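Side-chain contacts in glutamyl-tRNA synthetase, cytoplasmic (Saccharomyces cerevisiae, PDB 2HRA), which attaches glutamate to its cognate tRNA in a two-step, ATP-dependent reaction, and associates with Arc1p and methionyl-tRNA synthetase in a yeast complex: residues A94-L99 and V140-A145; Q114-L119 and V162-W167; S121-N124 and F128-G131; G153-I156 and V160-N163. All blocks are in the same frame, centred on the assembly; numbering follows the deposited sequence.

Contact 1 (A94-L99 and V140-A145); sequences AKWVNL and VACWGA
The backbone oxygen of Trp96 lies 3.5 Å from Cys142 SG, the nearest polar approach between the two helical segments. Cys142 turns SG anti to its own carbonyl carbon (chi1 -66°), and this brings the sulfur to the Trp96 carbonyl on helix 90-104. The same sulfur meets the Trp96 ring obliquely, 4.5 Å from CE3. The neighbouring residues, Val97 and Ala141, also meet. The CG2 branch of Val97 touches Ala141 CB at 4.0 Å, while CG1 stands anti to the Val97 N. Ala141 CB is also 4.0 Å from Val97 CA. A methyl group is all that Ala141 brings, so the backbones come close: the CA atoms of Val97 and Ala141 are 5.5 Å apart. All four touching residues are buried, and the packing is apolar apart from the carbonyl beside the sulfur. Lys95 NZ stands above one face of the Trp96 ring, toward its rim. The contact joins helices 90-104 and 137-148 in the helical part of this GST-like domain. Phe74 of helix 73-80 packs on Val97 and Ala141, and Thr118, Leu119 and Gln122 of helix 109-122 pack on Trp96.

Contact 2 (Q114-L119 and V162-W167); sequences QSLETL and VNVSRW
Leu119 lies across Val164 at about a right angle, and it crosses Trp167 in the same manner. CG of Leu119 rests 4.0 Å from Val164 CG2. Its CD2 branch goes further and meets Trp167 CZ3 at 4.1 Å, approaching the ring obliquely. Leu119 therefore sits against two residues one helical turn apart. Its CG is anti to N (chi1 -177°), which brings CD2 to Val164 and Trp167; CD1 packs on Trp96 and Ile129. Val164 offers a different methyl to each leucine side chain. CG2 faces Leu119 and also abuts the backbone oxygen of Leu116 at 3.7 Å. CG1 meets Leu116 CD2 more loosely, at 4.3 Å. The Trp167 ring is flanked in its own plane by Val164 O, which is 3.6 Å from CE3 at the ring's edge. The two short helical segments run at 74° to each other, with 9.3 Å between their axes at closest approach. That steep crossing keeps the touching patch short: two leucines on one helix, a valine and a tryptophan on the other. Segment 162-167 lies within a region that interacts with Arc1p, and this patch holds its inner face to helix 109-122. The polar links lie around the patch. Trp167 NE1 bonds to Asp139 OD2, and Asp120 takes bonds from Val164 N through OD1 and from Asn163 ND2 through its backbone O. The touching side chains are apolar and buried, so the patch rests on van der Waals fit, while the polar N-H groups of Trp167 and Asn163 find their partners outside it.

Contact 3 (S121-N124 and F128-G131); sequences SQLN and FILG
Gln122 extends CG anti to N (chi1 -176°) and then bends at chi2 (65°), which swings its amide toward Ile129. There NE2 donates a hydrogen bond of 2.8 Å to Ile129 O. The bond is almost straight, 177° at the hydrogen. The acceptor lies in the plane of the Gln122 amide, and the donor arrives nearly along the C=O axis. The bent chain also lays Gln122 CG by Ile129 CG2, at 4.1 Å, where the two side chains cross at about a right angle. Leu123 makes the apolar half of the contact. Its CD2 methyl presses on the backbone at Phe128 C, 3.7 Å away, and touches Ile129 CG1 at 4.1 Å. Ile129 thus meets Gln122 with its CG2 branch and Leu123 with its CG1 branch. The partner is a type I beta turn from Phe128 to Gly131, closed by Gly131 N to Phe128 O at 3.0 Å. Gly131, its last residue, has positive phi. The turn folds back on the end of helix 109-122 and belongs to a region that interacts with Arc1p. An alanine in place of Gln122 removes the amide, and the Ile129 carbonyl is likely to lack this donor, leaving the turn less firmly held to the helix end. Ile129 N, in turn, bonds to Asp139 OD2. Trp96 of helix 90-104 packs on both Gln122 and Ile129, and Leu123 lies against Asn163 and Trp167 of helix 162-172.

Contact 4 (G153-I156 and V160-N163); sequences GSII and VDVN
Val160 comes first, with its N 3.3 Å from Ile156 O. It has positive phi and is the C-prime residue of a Schellman motif that ends helix 152-158. Its side chain points away from that helix. Asp161 follows and carries most of the contact. Its N donates a 2.9 Å hydrogen bond to Ile156 O, in the carbonyl plane and bent to 145° at the hydrogen; this is the longer-range bond of the motif. Asp161 CB lies 3.7 Å from Ile156 O. Its CG stands anti to the Asp161 carbonyl carbon (chi1 -64°), which brings OD2 to 3.9 Å from Ile156 CA. Ile156 answers with CG2, which reaches Asp161 O at 3.5 Å. Asp161 is also the centre of an inverse gamma turn, with a weak bond from Val162 N to Val160 O. It occupies the N-cap position of helix 162-172, but its carboxylate makes no capping bond. OD1 lies near Glu117 OE1, and this like-charge pair might favour protonation of one partner. Val162 turns its side chain away, and Asn163 bonds through ND2 to Asp120 O. The link thus joins helix 152-158 to helix 162-172. Leu116 of helix 109-122 touches Ile155 and Asp161, and Ile156 packs on Val164 and Ser165 of helix 162-172.

All four contacts lie in the helical part of the GST-like N-terminal domain. Contacts 1 and 2 interleave along the chain, and contact 3 falls between the two segments of each. Contact 4 opens after contact 1 has closed, and its second segment overlaps that of contact 2 at Val162 and Asn163. The centres of contacts 2 and 4 are about 6 Å apart, those of 2 and 3 about 9 Å, and those of 1 and 2 about 12 Å. Contacts 1 and 4, about 17 Å apart, do not touch. Helix 109-122 serves contacts 2 and 3, helix 162-172 contacts 2 and 4. Both Arc1p-interacting regions, 124-133 and 159-175, thereby join the same helical core.

Contact 1 (A94-L99 and V140-A145)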
# COMPACT_ATOMS: atom_id res chain seq x y z
N ALA A 94 10.83 8.80 3.14
CA ALA A 94 11.31 7.65 3.93
C ALA A 94 10.76 7.59 5.34
O ALA A 94 10.47 6.52 5.83
CB ALA A 94 12.82 7.63 3.96
N LYS A 95 10.62 8.73 6.02
CA LYS A 95 10.04 8.72 7.39
C LYS A 95 8.65 8.14 7.41
O LYS A 95 8.28 7.44 8.35
CB LYS A 95 9.91 10.13 7.95
CG LYS A 95 11.19 10.90 8.18
CD LYS A 95 10.98 12.09 9.14
CE LYS A 95 9.53 12.70 9.13
NZ LYS A 95 8.60 12.17 10.21
N TRP A 96 7.85 8.47 6.41
CA TRP A 96 6.47 8.09 6.43
C TRP A 96 6.31 6.69 5.89
O TRP A 96 5.47 5.95 6.32
CB TRP A 96 5.61 9.11 5.67
CG TRP A 96 5.52 10.38 6.42
CD1 TRP A 96 6.23 11.52 6.20
CD2 TRP A 96 4.71 10.62 7.58
NE1 TRP A 96 5.91 12.47 7.15
CE2 TRP A 96 4.97 11.94 8.01
CE3 TRP A 96 3.78 9.86 8.29
CZ2 TRP A 96 4.34 12.51 9.12
CZ3 TRP A 96 3.16 10.42 9.39
CH2 TRP A 96 3.44 11.73 9.80
N VAL A 97 7.13 6.32 4.93
CA VAL A 97 7.18 4.93 4.49
C VAL A 97 7.65 4.02 5.61
O VAL A 97 7.11 2.94 5.79
CB VAL A 97 8.11 4.78 3.31
CG1 VAL A 97 8.27 3.29 2.99
CG2 VAL A 97 7.52 5.56 2.12
N ASN A 98 8.64 4.46 6.38
CA ASN A 98 9.07 3.72 7.58
C ASN A 98 7.94 3.56 8.59
O ASN A 98 7.73 2.46 9.13
CB ASN A 98 10.24 4.43 8.25
CG ASN A 98 11.53 4.32 7.44
OD1 ASN A 98 11.70 3.40 6.64
ND2 ASN A 98 12.45 5.24 7.67
N LEU A 99 7.22 4.64 8.88
CA LEU A 99 6.08 4.55 9.81
C LEU A 99 5.05 3.52 9.34
O LEU A 99 4.54 2.72 10.14
CB LEU A 99 5.38 5.91 9.97
CG LEU A 99 4.24 5.88 11.01
CD1 LEU A 99 4.77 5.70 12.43
CD2 LEU A 99 3.34 7.10 10.91
N VAL A 140 0.97 6.25 -0.33
CA VAL A 140 0.74 4.90 -0.84
C VAL A 140 1.09 3.88 0.23
O VAL A 140 0.34 2.94 0.49
CB VAL A 140 1.55 4.66 -2.14
CG1 VAL A 140 1.47 3.24 -2.60
CG2 VAL A 140 1.07 5.62 -3.24
N ALA A 141 2.22 4.10 0.87
CA ALA A 141 2.67 3.21 1.91
C ALA A 141 1.74 3.23 3.11
O ALA A 141 1.42 2.17 3.65
CB ALA A 141 4.12 3.55 2.30
N CYS A 142 1.30 4.43 3.54
CA CYS A 142 0.44 4.51 4.71
C CYS A 142 -0.95 4.00 4.42
O CYS A 142 -1.57 3.34 5.27
CB CYS A 142 0.42 5.93 5.31
SG CYS A 142 2.00 6.46 6.01
N TRP A 143 -1.45 4.25 3.21
CA TRP A 143 -2.78 3.75 2.86
C TRP A 143 -2.81 2.23 2.79
O TRP A 143 -3.69 1.59 3.36
CB TRP A 143 -3.27 4.32 1.55
CG TRP A 143 -4.78 4.18 1.40
CD1 TRP A 143 -5.68 5.13 1.70
CD2 TRP A 143 -5.53 3.06 0.87
NE1 TRP A 143 -6.95 4.68 1.42
CE2 TRP A 143 -6.88 3.40 0.92
CE3 TRP A 143 -5.17 1.78 0.39
CZ2 TRP A 143 -7.90 2.53 0.50
CZ3 TRP A 143 -6.17 0.93 -0.02
CH2 TRP A 143 -7.52 1.31 0.02
N GLY A 144 -1.83 1.67 2.10
CA GLY A 144 -1.68 0.21 2.01
C GLY A 144 -1.54 -0.45 3.36
O GLY A 144 -2.21 -1.43 3.66
N ALA A 145 -0.69 0.12 4.21
CA ALA A 145 -0.51 -0.40 5.57
C ALA A 145 -1.85 -0.45 6.31
O ALA A 145 -2.20 -1.46 6.93
CB ALA A 145 0.52 0.45 6.34

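Contact 2 (Q114-L119 and V162-W167)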
# COMPACT_ATOMS: atom_id res chain seq x y z
N GLN A 114 -1.04 5.57 18.86
CA GLN A 114 -0.06 6.63 18.82
C GLN A 114 0.31 6.95 17.39
O GLN A 114 0.44 8.12 17.01
CB GLN A 114 1.22 6.22 19.54
CG GLN A 114 1.12 5.90 21.01
CD GLN A 114 2.48 5.41 21.56
OE1 GLN A 114 3.54 5.99 21.26
NE2 GLN A 114 2.46 4.31 22.35
N SER A 115 0.53 5.92 16.59
CA SER A 115 1.02 6.13 15.22
C SER A 115 -0.07 6.83 14.40
O SER A 115 0.19 7.72 13.59
CB SER A 115 1.45 4.78 14.61
OG SER A 115 2.42 4.13 15.45
N LEU A 116 -1.31 6.43 14.62
CA LEU A 116 -2.45 7.06 13.98
C LEU A 116 -2.62 8.52 14.40
O LEU A 116 -3.14 9.33 13.63
CB LEU A 116 -3.74 6.27 14.31
CG LEU A 116 -3.96 4.95 13.55
CD1 LEU A 116 -5.10 4.14 14.15
CD2 LEU A 116 -4.19 5.24 12.04
N GLU A 117 -2.20 8.85 15.62
CA GLU A 117 -2.29 10.24 16.09
C GLU A 117 -1.27 11.10 15.37
O GLU A 117 -1.55 12.25 15.01
CB GLU A 117 -2.04 10.32 17.59
CG GLU A 117 -2.12 11.72 18.21
CD GLU A 117 -3.36 12.51 17.81
OE1 GLU A 117 -4.46 11.92 17.92
OE2 GLU A 117 -3.23 13.69 17.37
N THR A 118 -0.09 10.53 15.20
CA THR A 118 0.97 11.22 14.48
C THR A 118 0.55 11.56 13.05
O THR A 118 0.78 12.69 12.57
CB THR A 118 2.25 10.37 14.49
OG1 THR A 118 2.65 10.18 15.84
CG2 THR A 118 3.37 11.08 13.73
N LEU A 119 -0.02 10.58 12.35
CA LEU A 119 -0.51 10.77 10.98
C LEU A 119 -1.70 11.76 10.93
O LEU A 119 -1.80 12.62 10.04
CB LEU A 119 -0.93 9.41 10.41
CG LEU A 119 -1.43 9.31 8.95
CD1 LEU A 119 -0.39 9.91 7.93
CD2 LEU A 119 -1.83 7.86 8.58
N VAL A 162 -9.98 12.23 12.49
CA VAL A 162 -10.91 12.50 11.42
C VAL A 162 -10.13 12.91 10.19
O VAL A 162 -10.61 12.74 9.08
CB VAL A 162 -11.96 13.57 11.76
CG1 VAL A 162 -12.86 13.09 12.92
CG2 VAL A 162 -11.34 14.86 12.15
N ASN A 163 -8.92 13.39 10.39
CA ASN A 163 -8.08 13.73 9.26
C ASN A 163 -7.63 12.47 8.55
O ASN A 163 -7.66 12.38 7.32
CB ASN A 163 -6.90 14.54 9.73
CG ASN A 163 -7.33 15.79 10.46
OD1 ASN A 163 -8.24 16.49 10.01
ND2 ASN A 163 -6.67 16.08 11.56
N VAL A 164 -7.28 11.45 9.33
CA VAL A 164 -6.94 10.13 8.76
C VAL A 164 -8.17 9.57 8.04
O VAL A 164 -8.09 9.07 6.93
CB VAL A 164 -6.46 9.13 9.86
CG1 VAL A 164 -6.30 7.71 9.27
CG2 VAL A 164 -5.12 9.62 10.47
N SER A 165 -9.31 9.65 8.69
CA SER A 165 -10.54 9.14 8.11
C SER A 165 -10.81 9.76 6.73
O SER A 165 -11.10 9.06 5.76
CB SER A 165 -11.70 9.45 9.05
OG SER A 165 -12.87 8.83 8.58
N ARG A 166 -10.71 11.08 6.66
CA ARG A 166 -11.04 11.80 5.45
C ARG A 166 -10.00 11.56 4.36
O ARG A 166 -10.35 11.34 3.19
CB ARG A 166 -11.19 13.28 5.77
CG ARG A 166 -12.46 13.56 6.57
CD ARG A 166 -12.58 14.99 7.00
NE ARG A 166 -13.84 15.23 7.72
CZ ARG A 166 -14.02 16.16 8.66
NH1 ARG A 166 -13.03 16.95 9.03
NH2 ARG A 166 -15.20 16.28 9.25
N TRP A 167 -8.74 11.54 4.74
CA TRP A 167 -7.66 11.18 3.82
C TRP A 167 -7.80 9.75 3.27
O TRP A 167 -7.54 9.52 2.10
CB TRP A 167 -6.31 11.39 4.51
CG TRP A 167 -5.12 10.71 3.94
CD1 TRP A 167 -4.25 11.23 3.04
CD2 TRP A 167 -4.61 9.42 4.30
NE1 TRP A 167 -3.23 10.33 2.81
CE2 TRP A 167 -3.44 9.21 3.56
CE3 TRP A 167 -5.02 8.43 5.21
CZ2 TRP A 167 -2.68 8.04 3.66
CZ3 TRP A 167 -4.26 7.25 5.31
CH2 TRP A 167 -3.12 7.06 4.54

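Contact 3 (S121-N124 and F128-G131)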
# COMPACT_ATOMS: atom_id res chain seq x y z
N SER A 121 -2.28 14.25 13.01
CA SER A 121 -1.78 15.61 13.25
C SER A 121 -1.12 16.12 11.98
O SER A 121 -1.28 17.27 11.62
CB SER A 121 -0.78 15.65 14.43
OG SER A 121 -1.41 15.37 15.68
N GLN A 122 -0.38 15.23 11.32
CA GLN A 122 0.25 15.54 10.04
C GLN A 122 -0.77 15.98 8.96
O GLN A 122 -0.50 16.87 8.17
CB GLN A 122 1.04 14.33 9.56
CG GLN A 122 1.84 14.59 8.26
CD GLN A 122 2.96 15.62 8.41
OE1 GLN A 122 3.42 15.93 9.50
NE2 GLN A 122 3.43 16.14 7.27
N LEU A 123 -1.95 15.36 8.97
CA LEU A 123 -2.95 15.62 7.97
C LEU A 123 -3.91 16.75 8.36
O LEU A 123 -4.91 17.00 7.67
CB LEU A 123 -3.75 14.34 7.69
CG LEU A 123 -2.95 13.31 6.92
CD1 LEU A 123 -3.69 12.00 6.93
CD2 LEU A 123 -2.69 13.81 5.44
N ASN A 124 -3.62 17.43 9.47
CA ASN A 124 -4.52 18.46 9.94
C ASN A 124 -4.68 19.57 8.91
O ASN A 124 -5.80 19.99 8.62
CB ASN A 124 -4.11 19.02 11.29
CG ASN A 124 -5.18 19.92 11.88
OD1 ASN A 124 -6.28 19.48 12.18
ND2 ASN A 124 -4.83 21.19 12.07
N PHE A 128 -2.75 15.61 1.53
CA PHE A 128 -1.85 14.47 1.47
C PHE A 128 -0.70 14.67 2.45
O PHE A 128 -0.46 15.77 2.88
CB PHE A 128 -1.35 14.28 0.04
CG PHE A 128 -2.45 14.02 -0.93
CD1 PHE A 128 -2.67 14.87 -1.99
CD2 PHE A 128 -3.32 12.98 -0.71
CE1 PHE A 128 -3.72 14.65 -2.85
CE2 PHE A 128 -4.36 12.76 -1.56
CZ PHE A 128 -4.56 13.60 -2.63
N ILE A 129 -0.01 13.59 2.78
CA ILE A 129 0.93 13.58 3.90
C ILE A 129 2.02 14.63 3.79
O ILE A 129 2.35 15.31 4.77
CB ILE A 129 1.53 12.17 4.13
CG1 ILE A 129 0.45 11.28 4.79
CG2 ILE A 129 2.78 12.27 5.02
CD1 ILE A 129 0.70 9.74 4.75
N LEU A 130 2.54 14.82 2.57
CA LEU A 130 3.61 15.77 2.37
C LEU A 130 3.14 17.09 1.81
O LEU A 130 3.94 17.97 1.58
CB LEU A 130 4.71 15.17 1.50
CG LEU A 130 5.44 13.97 2.09
CD1 LEU A 130 6.43 13.44 1.08
CD2 LEU A 130 6.11 14.37 3.43
N GLY A 131 1.83 17.24 1.61
CA GLY A 131 1.26 18.55 1.37
C GLY A 131 1.36 19.04 -0.06
O GLY A 131 1.33 20.24 -0.30

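Contact 4 (G153-I156 and V160-N163)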
# COMPACT_ATOMS: atom_id res chain seq x y z
N GLY A 153 -9.58 0.62 11.88
CA GLY A 153 -10.85 1.24 11.56
C GLY A 153 -11.48 1.86 12.77
O GLY A 153 -11.82 3.03 12.77
N SER A 154 -11.63 1.04 13.82
CA SER A 154 -12.25 1.46 15.06
C SER A 154 -11.44 2.49 15.83
O SER A 154 -12.01 3.35 16.48
CB SER A 154 -12.49 0.24 15.94
OG SER A 154 -12.94 -0.80 15.12
N ILE A 155 -10.12 2.42 15.73
CA ILE A 155 -9.29 3.39 16.44
C ILE A 155 -9.47 4.78 15.87
O ILE A 155 -9.65 5.77 16.61
CB ILE A 155 -7.84 2.99 16.47
CG1 ILE A 155 -7.68 1.71 17.28
CG2 ILE A 155 -7.00 4.11 17.13
CD1 ILE A 155 -6.30 1.19 17.26
N ILE A 156 -9.48 4.82 14.55
CA ILE A 156 -9.62 6.04 13.81
C ILE A 156 -10.94 6.70 14.17
O ILE A 156 -11.03 7.91 14.30
CB ILE A 156 -9.60 5.73 12.30
CG1 ILE A 156 -8.17 5.44 11.85
CG2 ILE A 156 -10.24 6.89 11.49
CD1 ILE A 156 -8.12 4.71 10.51
N VAL A 160 -11.13 9.69 17.12
CA VAL A 160 -11.53 10.85 16.35
C VAL A 160 -10.38 11.38 15.55
O VAL A 160 -10.11 12.56 15.56
CB VAL A 160 -12.14 11.98 17.22
CG1 VAL A 160 -12.89 12.98 16.30
CG2 VAL A 160 -13.09 11.41 18.31
N ASP A 161 -9.72 10.46 14.85
CA ASP A 161 -8.67 10.77 13.88
C ASP A 161 -9.32 11.07 12.56
O ASP A 161 -9.27 10.26 11.63
CB ASP A 161 -7.72 9.57 13.73
CG ASP A 161 -6.96 9.26 15.00
OD1 ASP A 161 -6.66 10.19 15.79
OD2 ASP A 161 -6.61 8.09 15.23
N VAL A 162 -9.98 12.23 12.49
CA VAL A 162 -10.91 12.50 11.42
C VAL A 162 -10.13 12.91 10.19
O VAL A 162 -10.61 12.74 9.08
CB VAL A 162 -11.96 13.57 11.76
CG1 VAL A 162 -12.86 13.09 12.92
CG2 VAL A 162 -11.34 14.86 12.15
N ASN A 163 -8.92 13.39 10.39
CA ASN A 163 -8.08 13.73 9.26
C ASN A 163 -7.63 12.47 8.55
O ASN A 163 -7.66 12.38 7.32
CB ASN A 163 -6.90 14.54 9.73
CG ASN A 163 -7.33 15.79 10.46
OD1 ASN A 163 -8.24 16.49 10.01
ND2 ASN A 163 -6.67 16.08 11.56